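Local structure of methylenetetrahydrofolate--tRNA-(uracil-5-)-methyltransferase TrmFO (Thermus thermophilus, 3G5S) at residues A[9-14]-A[45-49]; A[27-33]-A[114-120]. The protein catalyses, with FAD as cofactor, the folate-dependent methylation of uridine 54 in tRNA to 5-methyluridine, using methylenetetrahydrofolate as the carbon donor and NADH or NADPH as reductant. The contacts are given in a common frame with arbitrary orientation. Numbering follows the deposited sequence.

Contact 1. Residues A[9-14]-A[45-49]; sequences AGLAGS and RFAEI. With FAD (flavin-adenine dinucleotide), chain B.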
loop_
_atom_site.group_PDB
_atom_site.type_symbol
_atom_site.label_atom_id
_atom_site.label_comp_id
_atom_site.label_asym_id
_atom_site.label_seq_id
_atom_site.Cartn_x
_atom_site.Cartn_y
_atom_site.Cartn_z
ATOM N N ALA A 9 1.300 -4.828 17.704
ATOM C CA ALA A 9 2.683 -4.391 17.848
ATOM C C ALA A 9 3.549 -4.905 16.702
ATOM O O ALA A 9 4.630 -5.461 16.920
ATOM C CB ALA A 9 3.243 -4.832 19.184
ATOM N N GLY A 10 3.063 -4.718 15.480
ATOM C CA GLY A 10 3.839 -5.021 14.296
ATOM C C GLY A 10 4.616 -3.804 13.830
ATOM O O GLY A 10 5.028 -2.959 14.630
ATOM N N LEU A 11 4.816 -3.693 12.525
ATOM C CA LEU A 11 5.565 -2.563 11.977
ATOM C C LEU A 11 4.858 -1.233 12.268
ATOM O O LEU A 11 5.471 -0.280 12.759
ATOM C CB LEU A 11 5.764 -2.741 10.468
ATOM C CG LEU A 11 6.950 -3.605 10.022
ATOM C CD1 LEU A 11 8.277 -2.878 10.239
ATOM C CD2 LEU A 11 6.975 -4.981 10.687
ATOM N N ALA A 12 3.564 -1.171 11.957
ATOM C CA ALA A 12 2.805 0.059 12.139
ATOM C C ALA A 12 2.589 0.410 13.604
ATOM O O ALA A 12 2.765 1.556 14.003
ATOM C CB ALA A 12 1.468 -0.022 11.414
ATOM N N GLY A 13 2.187 -0.573 14.405
ATOM C CA GLY A 13 1.857 -0.302 15.787
ATOM C C GLY A 13 3.086 0.077 16.586
ATOM O O GLY A 13 3.021 0.927 17.481
ATOM N N SER A 14 4.220 -0.548 16.274
ATOM C CA SER A 14 5.445 -0.207 16.974
ATOM C C SER A 14 5.820 1.249 16.707
ATOM O O SER A 14 6.198 1.983 17.630
ATOM C CB SER A 14 6.586 -1.138 16.567
ATOM O OG SER A 14 6.368 -2.466 17.023
ATOM N N ARG A 45 8.164 -10.941 19.465
ATOM C CA ARG A 45 8.813 -9.649 19.275
ATOM C C ARG A 45 7.915 -8.627 18.604
ATOM O O ARG A 45 7.116 -8.961 17.729
ATOM C CB ARG A 45 10.067 -9.815 18.419
ATOM C CG ARG A 45 11.155 -10.652 19.055
ATOM C CD ARG A 45 12.011 -9.819 19.987
ATOM N NE ARG A 45 13.178 -10.563 20.458
ATOM C CZ ARG A 45 14.309 -10.700 19.770
ATOM N NH1 ARG A 45 15.316 -11.394 20.285
ATOM N NH2 ARG A 45 14.434 -10.146 18.570
ATOM N N PHE A 46 8.065 -7.368 18.998
ATOM C CA PHE A 46 7.411 -6.284 18.287
ATOM C C PHE A 46 8.096 -6.084 16.939
ATOM O O PHE A 46 9.315 -6.202 16.826
ATOM C CB PHE A 46 7.466 -4.983 19.083
ATOM C CG PHE A 46 6.911 -5.091 20.481
ATOM C CD1 PHE A 46 5.984 -6.073 20.818
ATOM C CD2 PHE A 46 7.293 -4.184 21.456
ATOM C CE1 PHE A 46 5.471 -6.156 22.108
ATOM C CE2 PHE A 46 6.787 -4.266 22.743
ATOM C CZ PHE A 46 5.880 -5.251 23.064
ATOM N N ALA A 47 7.294 -5.781 15.925
ATOM C CA ALA A 47 7.791 -5.501 14.585
ATOM C C ALA A 47 8.575 -6.675 13.997
ATOM O O ALA A 47 9.545 -6.500 13.266
ATOM C CB ALA A 47 8.619 -4.214 14.570
ATOM N N GLU A 48 8.129 -7.886 14.309
ATOM C CA GLU A 48 8.657 -9.067 13.655
ATOM C C GLU A 48 8.492 -8.949 12.144
ATOM O O GLU A 48 7.418 -8.592 11.654
ATOM C CB GLU A 48 7.936 -10.323 14.158
ATOM C CG GLU A 48 8.327 -11.590 13.408
ATOM C CD GLU A 48 7.650 -12.856 13.938
ATOM O OE1 GLU A 48 7.097 -12.848 15.058
ATOM O OE2 GLU A 48 7.678 -13.872 13.217
ATOM N N ILE A 49 9.564 -9.256 11.422
ATOM C CA ILE A 49 9.567 -9.277 9.969
ATOM C C ILE A 49 9.234 -10.701 9.529
ATOM O O ILE A 49 10.004 -11.624 9.781
ATOM C CB ILE A 49 10.960 -8.883 9.435
ATOM C CG1 ILE A 49 11.298 -7.442 9.829
ATOM C CG2 ILE A 49 11.046 -9.087 7.927
ATOM C CD1 ILE A 49 10.590 -6.395 8.995
HETATM P PA FAD B . 1.881 -6.709 11.247
HETATM O O1A FAD B . 1.390 -8.060 10.814
HETATM O O2A FAD B . 3.350 -6.430 11.175
HETATM O O5B FAD B . 1.412 -6.385 12.739
HETATM C C5B FAD B . 0.088 -6.631 13.169
HETATM C C4B FAD B . 0.160 -7.078 14.616
HETATM O O4B FAD B . -1.150 -7.128 15.155
HETATM C C3B FAD B . 0.737 -8.485 14.749
HETATM O O3B FAD B . 1.798 -8.507 15.685
HETATM C C2B FAD B . -0.446 -9.334 15.213
HETATM O O2B FAD B . -0.105 -10.413 16.059
HETATM C C1B FAD B . -1.290 -8.310 15.948
HETATM N N9A FAD B . -2.738 -8.551 16.042
HETATM C C8A FAD B . -3.598 -8.904 15.040
HETATM N N7A FAD B . -4.854 -8.916 15.532
HETATM C C5A FAD B . -4.795 -8.561 16.843
HETATM C C6A FAD B . -5.755 -8.406 17.834
HETATM N N6A FAD B . -7.068 -8.434 17.570
HETATM N N1A FAD B . -5.349 -8.019 19.082
HETATM C C2A FAD B . -4.022 -7.809 19.374
HETATM N N3A FAD B . -3.060 -7.957 18.401
HETATM C C4A FAD B . -3.466 -8.332 17.170
HETATM N N1 FAD B . 5.925 -6.730 3.277
HETATM C C2 FAD B . 7.090 -6.356 2.657
HETATM O O2 FAD B . 7.390 -5.168 2.556
HETATM N N3 FAD B . 7.931 -7.326 2.147
HETATM C C4 FAD B . 7.643 -8.678 2.243
HETATM O O4 FAD B . 8.420 -9.522 1.781
HETATM C C4X FAD B . 6.457 -9.045 2.877
HETATM N N5 FAD B . 6.109 -10.372 2.999
HETATM C C5X FAD B . 4.936 -10.717 3.637
HETATM C C6 FAD B . 4.602 -12.062 3.763
HETATM C C7 FAD B . 3.423 -12.438 4.391
HETATM C C7M FAD B . 3.067 -13.893 4.523
HETATM C C8 FAD B . 2.579 -11.459 4.904
HETATM C C8M FAD B . 1.302 -11.852 5.589
HETATM C C9 FAD B . 2.912 -10.112 4.783
HETATM C C9A FAD B . 4.092 -9.731 4.148
HETATM N N10 FAD B . 4.417 -8.387 4.009
HETATM C C10 FAD B . 5.607 -8.064 3.386
HETATM C "C1'" FAD B . 3.307 -7.363 3.938
HETATM C "C2'" FAD B . 3.372 -6.284 5.033
HETATM O "O2'" FAD B . 4.241 -5.218 4.689
HETATM C "C3'" FAD B . 3.730 -6.867 6.400
HETATM O "O3'" FAD B . 2.675 -7.736 6.759
HETATM C "C4'" FAD B . 3.907 -5.806 7.484
HETATM O "O4'" FAD B . 4.449 -6.441 8.624
HETATM C "C5'" FAD B . 2.601 -5.091 7.811
HETATM O "O5'" FAD B . 2.759 -4.330 8.989
HETATM P P FAD B . 1.510 -4.139 9.971
HETATM O O1P FAD B . 0.341 -3.564 9.237
HETATM O O2P FAD B . 2.012 -3.393 11.162
HETATM O O3P FAD B . 1.081 -5.636 10.362
#
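The glycine-rich turn of a Rossmann-type FAD-binding fold, in which Gly10 and Gly13 belong to the GxGxxG sequence and Gly10 is the N-cap of helix 11-22, is backed here by the loop 45-49. One backbone hydrogen bond joins them: Ala47 N donates to Ala9 O (2.9 Å, 162°), and Phe46 CA lies 3.2 Å from the same Ala9 O. Arg45 to Glu48 form a type II turn, with Ala47 in a left-handed conformation (59/36). Phe46, chi1 m, brings its ring obliquely to Ala9, CD1 3.4 Å from Ala9 CB, and packs on Leu29 as well. Ser14, also m, turns its hydroxyl back to donate to Gly10 O (OG to O 2.8 Å); the same OG rests 3.4 Å from Phe46 CB. Leu11, m with chi2 near -73°, swings CD2 over the loop, 3.8 Å from Glu48 O and 4.2 Å from CD1 of Ile49, itself m. The t,t side chain of Glu48 instead leads away to Thr43, and Arg45 reaches Glu98. On the cofactor side, Ala12 N donates to FAD O2P (2.8 Å) and Leu11 N weakly to O2A (3.4 Å), while a CB on Gly10 would collide with O5B. The chemistry is thus divided: main-chain amides at the helix start meet the charged diphosphate, while apolar side chains and one main-chain hydrogen bond join the turn to the loop behind it.

Contact 2. Residues A[27-33]-A[114-120]; sequences VRLFEMR and LEVVREE. With FAD (flavin-adenine dinucleotide), chain B.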
loop_
_atom_site.group_PDB
_atom_site.type_symbol
_atom_site.label_atom_id
_atom_site.label_comp_id
_atom_site.label_asym_id
_atom_site.label_seq_id
_atom_site.Cartn_x
_atom_site.Cartn_y
_atom_site.Cartn_z
ATOM N N VAL A 27 1.061 5.075 26.442
ATOM C CA VAL A 27 0.530 4.125 25.480
ATOM C C VAL A 27 0.181 2.820 26.177
ATOM O O VAL A 27 0.880 2.385 27.098
ATOM C CB VAL A 27 1.563 3.853 24.355
ATOM C CG1 VAL A 27 1.099 2.730 23.438
ATOM C CG2 VAL A 27 1.831 5.130 23.563
ATOM N N ARG A 28 -0.924 2.231 25.736
ATOM C CA ARG A 28 -1.294 0.873 26.068
ATOM C C ARG A 28 -1.203 0.093 24.764
ATOM O O ARG A 28 -2.036 0.265 23.870
ATOM C CB ARG A 28 -2.722 0.844 26.610
ATOM C CG ARG A 28 -3.168 -0.506 27.107
ATOM C CD ARG A 28 -4.573 -0.448 27.712
ATOM N NE ARG A 28 -4.642 0.410 28.894
ATOM C CZ ARG A 28 -5.220 1.610 28.929
ATOM N NH1 ARG A 28 -5.783 2.120 27.841
ATOM N NH2 ARG A 28 -5.227 2.306 30.057
ATOM N N LEU A 29 -0.161 -0.727 24.654
ATOM C CA LEU A 29 0.138 -1.451 23.427
ATOM C C LEU A 29 -0.318 -2.888 23.573
ATOM O O LEU A 29 0.205 -3.627 24.410
ATOM C CB LEU A 29 1.642 -1.397 23.156
ATOM C CG LEU A 29 2.165 -2.137 21.925
ATOM C CD1 LEU A 29 1.555 -1.571 20.657
ATOM C CD2 LEU A 29 3.679 -2.052 21.881
ATOM N N PHE A 30 -1.309 -3.271 22.772
ATOM C CA PHE A 30 -1.864 -4.619 22.811
ATOM C C PHE A 30 -1.203 -5.485 21.749
ATOM O O PHE A 30 -1.077 -5.079 20.592
ATOM C CB PHE A 30 -3.372 -4.603 22.524
ATOM C CG PHE A 30 -4.208 -3.918 23.570
ATOM C CD1 PHE A 30 -4.443 -2.554 23.506
ATOM C CD2 PHE A 30 -4.799 -4.646 24.587
ATOM C CE1 PHE A 30 -5.232 -1.931 24.452
ATOM C CE2 PHE A 30 -5.584 -4.027 25.532
ATOM C CZ PHE A 30 -5.806 -2.673 25.468
ATOM N N GLU A 31 -0.804 -6.688 22.142
ATOM C CA GLU A 31 -0.262 -7.653 21.204
ATOM C C GLU A 31 -0.672 -9.045 21.641
ATOM O O GLU A 31 -0.414 -9.451 22.774
ATOM C CB GLU A 31 1.262 -7.542 21.126
ATOM C CG GLU A 31 1.908 -8.589 20.234
ATOM C CD GLU A 31 1.276 -8.653 18.860
ATOM O OE1 GLU A 31 0.761 -9.737 18.499
ATOM O OE2 GLU A 31 1.285 -7.621 18.145
HETATM N N MSE A 32 -1.313 -9.782 20.746
HETATM C CA MSE A 32 -1.787 -11.113 21.105
HETATM C C MSE A 32 -0.692 -12.184 21.071
HETATM O O MSE A 32 -0.813 -13.220 21.727
HETATM C CB MSE A 32 -2.957 -11.512 20.219
HETATM C CG MSE A 32 -2.601 -11.745 18.776
HETATM SE SE MSE A 32 -4.192 -12.092 17.736
HETATM C CE MSE A 32 -3.323 -12.544 16.049
ATOM N N ARG A 33 0.369 -11.944 20.309
ATOM C CA ARG A 33 1.491 -12.867 20.293
ATOM C C ARG A 33 2.224 -12.790 21.625
ATOM O O ARG A 33 2.267 -11.731 22.244
ATOM C CB ARG A 33 2.442 -12.527 19.148
ATOM C CG ARG A 33 1.836 -12.709 17.773
ATOM C CD ARG A 33 2.835 -12.381 16.674
ATOM N NE ARG A 33 3.128 -10.956 16.535
ATOM C CZ ARG A 33 4.281 -10.380 16.873
ATOM N NH1 ARG A 33 5.262 -11.094 17.405
ATOM N NH2 ARG A 33 4.455 -9.077 16.677
ATOM N N LEU A 114 5.167 3.299 28.452
ATOM C CA LEU A 114 4.554 2.209 27.696
ATOM C C LEU A 114 4.116 1.049 28.582
ATOM O O LEU A 114 4.923 0.476 29.312
ATOM C CB LEU A 114 5.516 1.674 26.632
ATOM C CG LEU A 114 4.927 0.504 25.832
ATOM C CD1 LEU A 114 3.798 0.993 24.952
ATOM C CD2 LEU A 114 5.977 -0.204 25.001
ATOM N N GLU A 115 2.831 0.716 28.507
ATOM C CA GLU A 115 2.305 -0.515 29.088
ATOM C C GLU A 115 2.001 -1.491 27.960
ATOM O O GLU A 115 1.328 -1.136 26.991
ATOM C CB GLU A 115 1.029 -0.256 29.887
ATOM C CG GLU A 115 0.443 -1.536 30.486
ATOM C CD GLU A 115 -0.968 -1.373 31.042
ATOM O OE1 GLU A 115 -1.481 -2.342 31.639
ATOM O OE2 GLU A 115 -1.570 -0.292 30.878
ATOM N N VAL A 116 2.511 -2.710 28.086
ATOM C CA VAL A 116 2.239 -3.769 27.131
ATOM C C VAL A 116 1.171 -4.691 27.700
ATOM O O VAL A 116 1.280 -5.137 28.841
ATOM C CB VAL A 116 3.503 -4.597 26.844
ATOM C CG1 VAL A 116 3.198 -5.723 25.873
ATOM C CG2 VAL A 116 4.607 -3.707 26.293
ATOM N N VAL A 117 0.144 -4.966 26.903
ATOM C CA VAL A 117 -0.906 -5.895 27.284
ATOM C C VAL A 117 -0.903 -7.053 26.292
ATOM O O VAL A 117 -1.161 -6.858 25.096
ATOM C CB VAL A 117 -2.283 -5.208 27.289
ATOM C CG1 VAL A 117 -3.368 -6.191 27.695
ATOM C CG2 VAL A 117 -2.280 -4.004 28.225
ATOM N N ARG A 118 -0.585 -8.248 26.783
ATOM C CA ARG A 118 -0.539 -9.418 25.925
ATOM C C ARG A 118 -1.920 -10.042 25.888
ATOM O O ARG A 118 -2.253 -10.911 26.699
ATOM C CB ARG A 118 0.497 -10.424 26.426
ATOM C CG ARG A 118 1.927 -9.898 26.438
ATOM C CD ARG A 118 2.567 -9.926 25.049
ATOM N NE ARG A 118 3.933 -9.401 25.081
ATOM C CZ ARG A 118 4.800 -9.472 24.074
ATOM N NH1 ARG A 118 4.455 -10.045 22.929
ATOM N NH2 ARG A 118 6.019 -8.966 24.211
ATOM N N GLU A 119 -2.735 -9.576 24.954
ATOM C CA GLU A 119 -4.081 -10.090 24.800
ATOM C C GLU A 119 -4.586 -9.784 23.402
ATOM O O GLU A 119 -4.085 -8.878 22.727
ATOM C CB GLU A 119 -5.012 -9.477 25.844
ATOM C CG GLU A 119 -5.560 -8.109 25.488
ATOM C CD GLU A 119 -6.693 -7.678 26.407
ATOM O OE1 GLU A 119 -7.675 -7.085 25.908
ATOM O OE2 GLU A 119 -6.601 -7.938 27.625
ATOM N N GLU A 120 -5.563 -10.565 22.962
ATOM C CA GLU A 120 -6.260 -10.280 21.725
ATOM C C GLU A 120 -7.359 -9.265 21.988
ATOM O O GLU A 120 -8.197 -9.467 22.863
ATOM C CB GLU A 120 -6.894 -11.542 21.144
ATOM C CG GLU A 120 -7.626 -11.249 19.851
ATOM C CD GLU A 120 -8.644 -12.298 19.458
ATOM O OE1 GLU A 120 -8.919 -13.227 20.253
ATOM O OE2 GLU A 120 -9.182 -12.171 18.339
HETATM P PA FAD B . 1.881 -6.709 11.247
HETATM O O1A FAD B . 1.390 -8.060 10.814
HETATM O O2A FAD B . 3.350 -6.430 11.175
HETATM O O5B FAD B . 1.412 -6.385 12.739
HETATM C C5B FAD B . 0.088 -6.631 13.169
HETATM C C4B FAD B . 0.160 -7.078 14.616
HETATM O O4B FAD B . -1.150 -7.128 15.155
HETATM C C3B FAD B . 0.737 -8.485 14.749
HETATM O O3B FAD B . 1.798 -8.507 15.685
HETATM C C2B FAD B . -0.446 -9.334 15.213
HETATM O O2B FAD B . -0.105 -10.413 16.059
HETATM C C1B FAD B . -1.290 -8.310 15.948
HETATM N N9A FAD B . -2.738 -8.551 16.042
HETATM C C8A FAD B . -3.598 -8.904 15.040
HETATM N N7A FAD B . -4.854 -8.916 15.532
HETATM C C5A FAD B . -4.795 -8.561 16.843
HETATM C C6A FAD B . -5.755 -8.406 17.834
HETATM N N6A FAD B . -7.068 -8.434 17.570
HETATM N N1A FAD B . -5.349 -8.019 19.082
HETATM C C2A FAD B . -4.022 -7.809 19.374
HETATM N N3A FAD B . -3.060 -7.957 18.401
HETATM C C4A FAD B . -3.466 -8.332 17.170
HETATM N N1 FAD B . 5.925 -6.730 3.277
HETATM C C2 FAD B . 7.090 -6.356 2.657
HETATM O O2 FAD B . 7.390 -5.168 2.556
HETATM N N3 FAD B . 7.931 -7.326 2.147
HETATM C C4 FAD B . 7.643 -8.678 2.243
HETATM O O4 FAD B . 8.420 -9.522 1.781
HETATM C C4X FAD B . 6.457 -9.045 2.877
HETATM N N5 FAD B . 6.109 -10.372 2.999
HETATM C C5X FAD B . 4.936 -10.717 3.637
HETATM C C6 FAD B . 4.602 -12.062 3.763
HETATM C C7 FAD B . 3.423 -12.438 4.391
HETATM C C7M FAD B . 3.067 -13.893 4.523
HETATM C C8 FAD B . 2.579 -11.459 4.904
HETATM C C8M FAD B . 1.302 -11.852 5.589
HETATM C C9 FAD B . 2.912 -10.112 4.783
HETATM C C9A FAD B . 4.092 -9.731 4.148
HETATM N N10 FAD B . 4.417 -8.387 4.009
HETATM C C10 FAD B . 5.607 -8.064 3.386
HETATM C "C1'" FAD B . 3.307 -7.363 3.938
HETATM C "C2'" FAD B . 3.372 -6.284 5.033
HETATM O "O2'" FAD B . 4.241 -5.218 4.689
HETATM C "C3'" FAD B . 3.730 -6.867 6.400
HETATM O "O3'" FAD B . 2.675 -7.736 6.759
HETATM C "C4'" FAD B . 3.907 -5.806 7.484
HETATM O "O4'" FAD B . 4.449 -6.441 8.624
HETATM C "C5'" FAD B . 2.601 -5.091 7.811
HETATM O "O5'" FAD B . 2.759 -4.330 8.989
HETATM P P FAD B . 1.510 -4.139 9.971
HETATM O O1P FAD B . 0.341 -3.564 9.237
HETATM O O2P FAD B . 2.012 -3.393 11.162
HETATM O O3P FAD B . 1.081 -5.636 10.362
HETATM O O HOH W 1 -4.283 -2.108 31.045
#
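Leu29 and Val27 form the apolar centre on one face of the parallel Rossmann-type sheet, where edge strand 114-117 lies beside strand 27-30: Leu114 CD1 packs 3.5 Å from Val27 CG1 and 3.7 Å from Leu29 CB, while helix 11-22 touches Val27 and Leu114. On the other face Phe30 CD2 meets Val117 CB at 3.7 Å. Four backbone hydrogen bonds lace the segments: Glu115 N to Val27 O (2.9 Å), Leu29 N to Glu115 O (2.8 Å), Val117 N to Leu29 O (2.8 Å) and Glu31 N to Val117 O (3.0 Å). At one margin Arg28, hydrogen-bonded to Asn5, keeps a long salt bridge to Glu115, NE to OE2 3.7 Å. Glu31, the acidic residue just past the second strand characteristic of this fold, accepts both FAD adenosine ribose hydroxyls, O2B to OE1 and O3B to OE2 each 2.7 Å. Arg33 NE and NH2 both donate to FAD O3B at 2.9 Å, its NH1 is hydrogen-bonded to Thr43 O, and Arg118 NH1 donates to Arg33 O at 2.8 Å.

Overall arrangement
Both contacts belong to one Rossmann-type FAD-binding fold, their segments alternating along the chain, with centres 11 Å apart. Contact 1 is buried and holds the start of helix 11-22, which directly follows strand 4-7 and precedes strand 27-30; contact 2 is partly buried and lies at the sheet edge, where 114-117 is the outermost strand. Contact 1 is joined mainly by apolar packing and a single backbone hydrogen bond, whereas contact 2 combines a ladder of interstrand hydrogen bonds with charged ends. They share the cofactor, amides of 9-14 at the diphosphate and acid and guanidinium of 27-33 at the ribose. Ala9 N to Glu31 OE2 (2.8 Å) and Arg33 NH1 to Arg45 O (2.8 Å), both probable hydrogen bonds, tie them together.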